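Local structure of Thg1-like uncharacterized protein (Bacillus thuringiensis, 4KGM) at residues T89-W92 with F93-L97; I145-Q148 with Q149-S152. The protein binds ATP and magnesium ions in a polymerase palm-like domain and, as a Thg1-like protein, probably adds nucleotides to the 5' end of tRNA. All coordinates share one frame; numbering follows the deposited sequence.

Contact 1: residues T89-W92 with F93-L97; sequences TQSW and FENNL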
loop_
_atom_site.group_PDB
_atom_site.type_symbol
_atom_site.label_atom_id
_atom_site.label_comp_id
_atom_site.label_asym_id
_atom_site.label_seq_id
_atom_site.Cartn_x
_atom_site.Cartn_y
_atom_site.Cartn_z
ATOM N N THR A 89 4.781 24.389 -2.841
ATOM C CA THR A 89 4.763 23.518 -4.013
ATOM C C THR A 89 3.731 22.402 -3.871
ATOM O O THR A 89 3.710 21.684 -2.870
ATOM C CB THR A 89 6.144 22.887 -4.275
ATOM O OG1 THR A 89 7.148 23.909 -4.289
ATOM C CG2 THR A 89 6.150 22.155 -5.610
ATOM N N GLN A 90 2.871 22.270 -4.876
ATOM C CA GLN A 90 1.866 21.213 -4.900
ATOM C C GLN A 90 2.400 20.004 -5.655
ATOM O O GLN A 90 3.395 20.103 -6.371
ATOM C CB GLN A 90 0.580 21.715 -5.558
ATOM C CG GLN A 90 -0.018 22.945 -4.891
ATOM C CD GLN A 90 -0.392 22.697 -3.443
ATOM O OE1 GLN A 90 -1.431 22.105 -3.153
ATOM N NE2 GLN A 90 0.456 23.147 -2.526
ATOM N N SER A 91 1.738 18.863 -5.493
ATOM C CA SER A 91 2.160 17.639 -6.165
ATOM C C SER A 91 1.250 17.280 -7.333
ATOM O O SER A 91 0.039 17.502 -7.283
ATOM C CB SER A 91 2.228 16.471 -5.177
ATOM O OG SER A 91 3.351 16.591 -4.323
ATOM N N TRP A 92 1.848 16.725 -8.384
ATOM C CA TRP A 92 1.101 16.251 -9.539
ATOM C C TRP A 92 0.096 15.197 -9.095
ATOM O O TRP A 92 0.480 14.160 -8.553
ATOM C CB TRP A 92 2.053 15.654 -10.578
ATOM C CG TRP A 92 1.426 15.453 -11.922
ATOM C CD1 TRP A 92 0.488 16.247 -12.516
ATOM C CD2 TRP A 92 1.683 14.381 -12.837
ATOM N NE1 TRP A 92 0.149 15.740 -13.746
ATOM C CE2 TRP A 92 0.869 14.594 -13.968
ATOM C CE3 TRP A 92 2.525 13.265 -12.813
ATOM C CZ2 TRP A 92 0.871 13.733 -15.062
ATOM C CZ3 TRP A 92 2.525 12.409 -13.899
ATOM C CH2 TRP A 92 1.703 12.648 -15.009
ATOM N N PHE A 93 -1.188 15.479 -9.312
ATOM C CA PHE A 93 -2.279 14.596 -8.894
ATOM C C PHE A 93 -2.243 14.298 -7.393
ATOM O O PHE A 93 -2.742 13.262 -6.948
ATOM C CB PHE A 93 -2.267 13.288 -9.693
ATOM C CG PHE A 93 -2.590 13.460 -11.151
ATOM C CD1 PHE A 93 -3.616 14.297 -11.556
ATOM C CD2 PHE A 93 -1.866 12.780 -12.119
ATOM C CE1 PHE A 93 -3.915 14.451 -12.902
ATOM C CE2 PHE A 93 -2.157 12.932 -13.464
ATOM C CZ PHE A 93 -3.183 13.770 -13.854
ATOM N N GLU A 94 -1.648 15.211 -6.626
ATOM C CA GLU A 94 -1.506 15.059 -5.178
ATOM C C GLU A 94 -0.744 13.789 -4.807
ATOM O O GLU A 94 -1.030 13.161 -3.786
ATOM C CB GLU A 94 -2.875 15.086 -4.491
ATOM C CG GLU A 94 -3.677 16.346 -4.764
ATOM C CD GLU A 94 -5.122 16.219 -4.329
ATOM O OE1 GLU A 94 -5.665 15.094 -4.384
ATOM O OE2 GLU A 94 -5.716 17.243 -3.930
ATOM N N ASN A 95 0.224 13.427 -5.645
ATOM C CA ASN A 95 1.038 12.225 -5.454
ATOM C C ASN A 95 0.249 10.912 -5.413
ATOM O O ASN A 95 0.686 9.938 -4.800
ATOM C CB ASN A 95 1.951 12.358 -4.228
ATOM C CG ASN A 95 3.365 12.779 -4.595
ATOM O OD1 ASN A 95 3.623 13.233 -5.710
ATOM N ND2 ASN A 95 4.291 12.622 -3.655
ATOM N N ASN A 96 -0.903 10.896 -6.076
ATOM C CA ASN A 96 -1.684 9.677 -6.255
ATOM C C ASN A 96 -0.923 8.670 -7.120
ATOM O O ASN A 96 -0.654 8.933 -8.290
ATOM C CB ASN A 96 -3.037 10.015 -6.892
ATOM C CG ASN A 96 -3.945 8.803 -7.034
ATOM O OD1 ASN A 96 -3.601 7.817 -7.685
ATOM N ND2 ASN A 96 -5.121 8.879 -6.425
ATOM N N LEU A 97 -0.595 7.518 -6.542
ATOM C CA LEU A 97 0.236 6.521 -7.217
ATOM C C LEU A 97 -0.331 6.050 -8.558
ATOM O O LEU A 97 0.321 6.188 -9.591
ATOM C CB LEU A 97 0.492 5.318 -6.303
ATOM C CG LEU A 97 1.424 4.232 -6.854
ATOM C CD1 LEU A 97 2.865 4.728 -6.941
ATOM C CD2 LEU A 97 1.344 2.965 -6.020
#
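W92 and F93, adjacent in the chain, lie side by side as an offset stack at the start of a run of overlapping beta turns. A type II turn from S91 to E94 leads into turns whose inner residues F93, E94 and N95 all have left-handed backbone angles. E94 N bonds to S91 O (2.9 Å) and N95 N to W92 O (3.0 Å), the i to i+3 closures of the first two turns. The W92 chi1 of -166° sets CG opposite the backbone N, and the indole runs beside the F93 ring, pointing the same way; F93 CG sits beside its own backbone N. The five-membered ring of W92 and the F93 ring are 4.2 Å apart at their centroids, with planes tilted by 25°. The overlap is partial: F93 CE2 stands over the rim of the indole, 3.5 Å from W92 CE2. The buried indole also packs on I100, V103 and S104 of helix 97-119, and N96 is the N-cap of that helix, its OD1 accepting K99 N. On the polar side, S91 OG bonds to N83 and N95 ND2 to the carbonyl of L19, while N95 OD1 rests 3.6 Å from S91 CB.

Contact 2: residues I145-Q148 with Q149-S152; sequences IWRQ and QDAS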
loop_
_atom_site.group_PDB
_atom_site.type_symbol
_atom_site.label_atom_id
_atom_site.label_comp_id
_atom_site.label_asym_id
_atom_site.label_seq_id
_atom_site.Cartn_x
_atom_site.Cartn_y
_atom_site.Cartn_z
ATOM N N ILE A 145 22.537 6.768 -12.758
ATOM C CA ILE A 145 23.782 6.027 -12.927
ATOM C C ILE A 145 23.464 4.551 -13.135
ATOM O O ILE A 145 24.076 3.879 -13.967
ATOM C CB ILE A 145 24.707 6.185 -11.702
ATOM C CG1 ILE A 145 25.218 7.622 -11.602
ATOM C CG2 ILE A 145 25.884 5.223 -11.785
ATOM C CD1 ILE A 145 25.977 7.914 -10.326
ATOM N N TRP A 146 22.490 4.058 -12.377
ATOM C CA TRP A 146 22.039 2.679 -12.499
ATOM C C TRP A 146 21.381 2.450 -13.853
ATOM O O TRP A 146 21.491 1.370 -14.434
ATOM C CB TRP A 146 21.065 2.349 -11.368
ATOM C CG TRP A 146 20.441 0.993 -11.453
ATOM C CD1 TRP A 146 21.087 -0.201 -11.586
ATOM C CD2 TRP A 146 19.044 0.687 -11.373
ATOM N NE1 TRP A 146 20.178 -1.231 -11.611
ATOM C CE2 TRP A 146 18.916 -0.712 -11.480
ATOM C CE3 TRP A 146 17.888 1.462 -11.226
ATOM C CZ2 TRP A 146 17.679 -1.355 -11.446
ATOM C CZ3 TRP A 146 16.660 0.822 -11.193
ATOM C CH2 TRP A 146 16.566 -0.573 -11.303
ATOM N N ARG A 147 20.707 3.477 -14.357
ATOM C CA ARG A 147 20.027 3.390 -15.644
ATOM C C ARG A 147 21.003 3.481 -16.815
ATOM O O ARG A 147 20.812 2.828 -17.841
ATOM C CB ARG A 147 18.956 4.476 -15.759
ATOM C CG ARG A 147 17.761 4.278 -14.835
ATOM C CD ARG A 147 16.875 3.136 -15.304
ATOM N NE ARG A 147 17.248 1.851 -14.722
ATOM C CZ ARG A 147 16.805 0.677 -15.161
ATOM N NH1 ARG A 147 15.981 0.622 -16.198
ATOM N NH2 ARG A 147 17.192 -0.444 -14.569
ATOM N N GLN A 148 22.044 4.295 -16.659
ATOM C CA GLN A 148 23.078 4.413 -17.681
ATOM C C GLN A 148 23.921 3.143 -17.772
ATOM O O GLN A 148 24.368 2.763 -18.853
ATOM C CB GLN A 148 23.978 5.622 -17.415
ATOM C CG GLN A 148 23.423 6.940 -17.928
ATOM C CD GLN A 148 24.431 8.068 -17.833
ATOM O OE1 GLN A 148 25.406 7.984 -17.083
ATOM N NE2 GLN A 148 24.205 9.131 -18.598
ATOM N N GLN A 149 24.139 2.493 -16.633
ATOM C CA GLN A 149 24.880 1.236 -16.607
ATOM C C GLN A 149 24.062 0.120 -17.247
ATOM O O GLN A 149 24.614 -0.846 -17.772
ATOM C CB GLN A 149 25.278 0.866 -15.175
ATOM C CG GLN A 149 26.352 1.769 -14.580
ATOM C CD GLN A 149 26.660 1.443 -13.129
ATOM O OE1 GLN A 149 26.196 0.437 -12.590
ATOM N NE2 GLN A 149 27.448 2.300 -12.486
ATOM N N ASP A 150 22.742 0.261 -17.200
ATOM C CA ASP A 150 21.848 -0.680 -17.860
ATOM C C ASP A 150 21.709 -0.301 -19.331
ATOM O O ASP A 150 21.315 -1.120 -20.164
ATOM C CB ASP A 150 20.478 -0.687 -17.180
ATOM C CG ASP A 150 19.535 -1.713 -17.779
ATOM O OD1 ASP A 150 18.757 -1.348 -18.687
ATOM O OD2 ASP A 150 19.571 -2.884 -17.344
ATOM N N ALA A 151 22.038 0.950 -19.639
ATOM C CA ALA A 151 21.996 1.444 -21.009
ATOM C C ALA A 151 23.173 0.908 -21.817
ATOM O O ALA A 151 23.012 0.489 -22.961
ATOM C CB ALA A 151 21.997 2.963 -21.022
ATOM N N SER A 152 24.356 0.927 -21.210
ATOM C CA SER A 152 25.574 0.481 -21.878
ATOM C C SER A 152 25.587 -1.029 -22.093
ATOM O O SER A 152 25.996 -1.506 -23.150
ATOM C CB SER A 152 26.811 0.915 -21.087
ATOM O OG SER A 152 26.900 2.328 -21.011
#
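R147 and D150, one turn apart on helix 140-160, lay their flat ends face to face: guanidinium and carboxylate planes are only 12° apart, and R147 NH2 is 4.2 Å from D150 CG. The stack is not a salt bridge: R147 NH1 and D150 OD1 are 4.2 Å apart, too far for one, and the oxygen lies well out of the guanidinium plane, where no N-H points at it; any attraction is probably just that of opposite charges. Bends at chi2 and chi3 turn the guanidinium so that one face meets the D150 carboxylate, and R147 NH2 also stands 3.2 Å above the W146 indole plane, toward the rim.

I145 and Q149, a turn apart, also lie side by side: Q149 CG is 3.2 Å from I145 O, and Q149 NE2 is 3.4 Å from I145 CG2. Beneath these side chains the Q149 N to I145 O and S152 N to Q148 O bonds, both 3.0 Å, are regular i+4 links. Between them D150 N and A151 N each divide weakly between two carbonyls, an i+3 and an i+4 acceptor.

Further out, R147 NH1 forms a salt bridge with E76, which holds the guanidinium. The buried Q148 amide is satisfied at both ends, OE1 by I226 N and NE2 by P224 O, while S152 OG bonds to K197 O. W146 packs on M8 of a second subunit. The helix lies against strand 67-73 through A151 on Y71 and Q73, D150 on Q73 and Q148 on Y71, with helix 194-198 meeting Q148 and S152 at R198.

In the fold
Contact 1 closes before contact 2 opens along the chain, and the two do not touch: their centres are 28 Å apart and their nearest atoms about 15 Å. The centre of contact 1 is about 20 Å from that of the chain, in the loop between strand 76-81 and helix 97-119; that of contact 2 is about 11 Å from it. Contact 2 is the one near the nucleotide site: the D150 side chain is about 7 Å from a magnesium ion and about 8 Å from ATP. It is also tied to that site through E76, the salt-bridge partner of R147, which directly follows D75, a magnesium ligand and part of the ATP pocket.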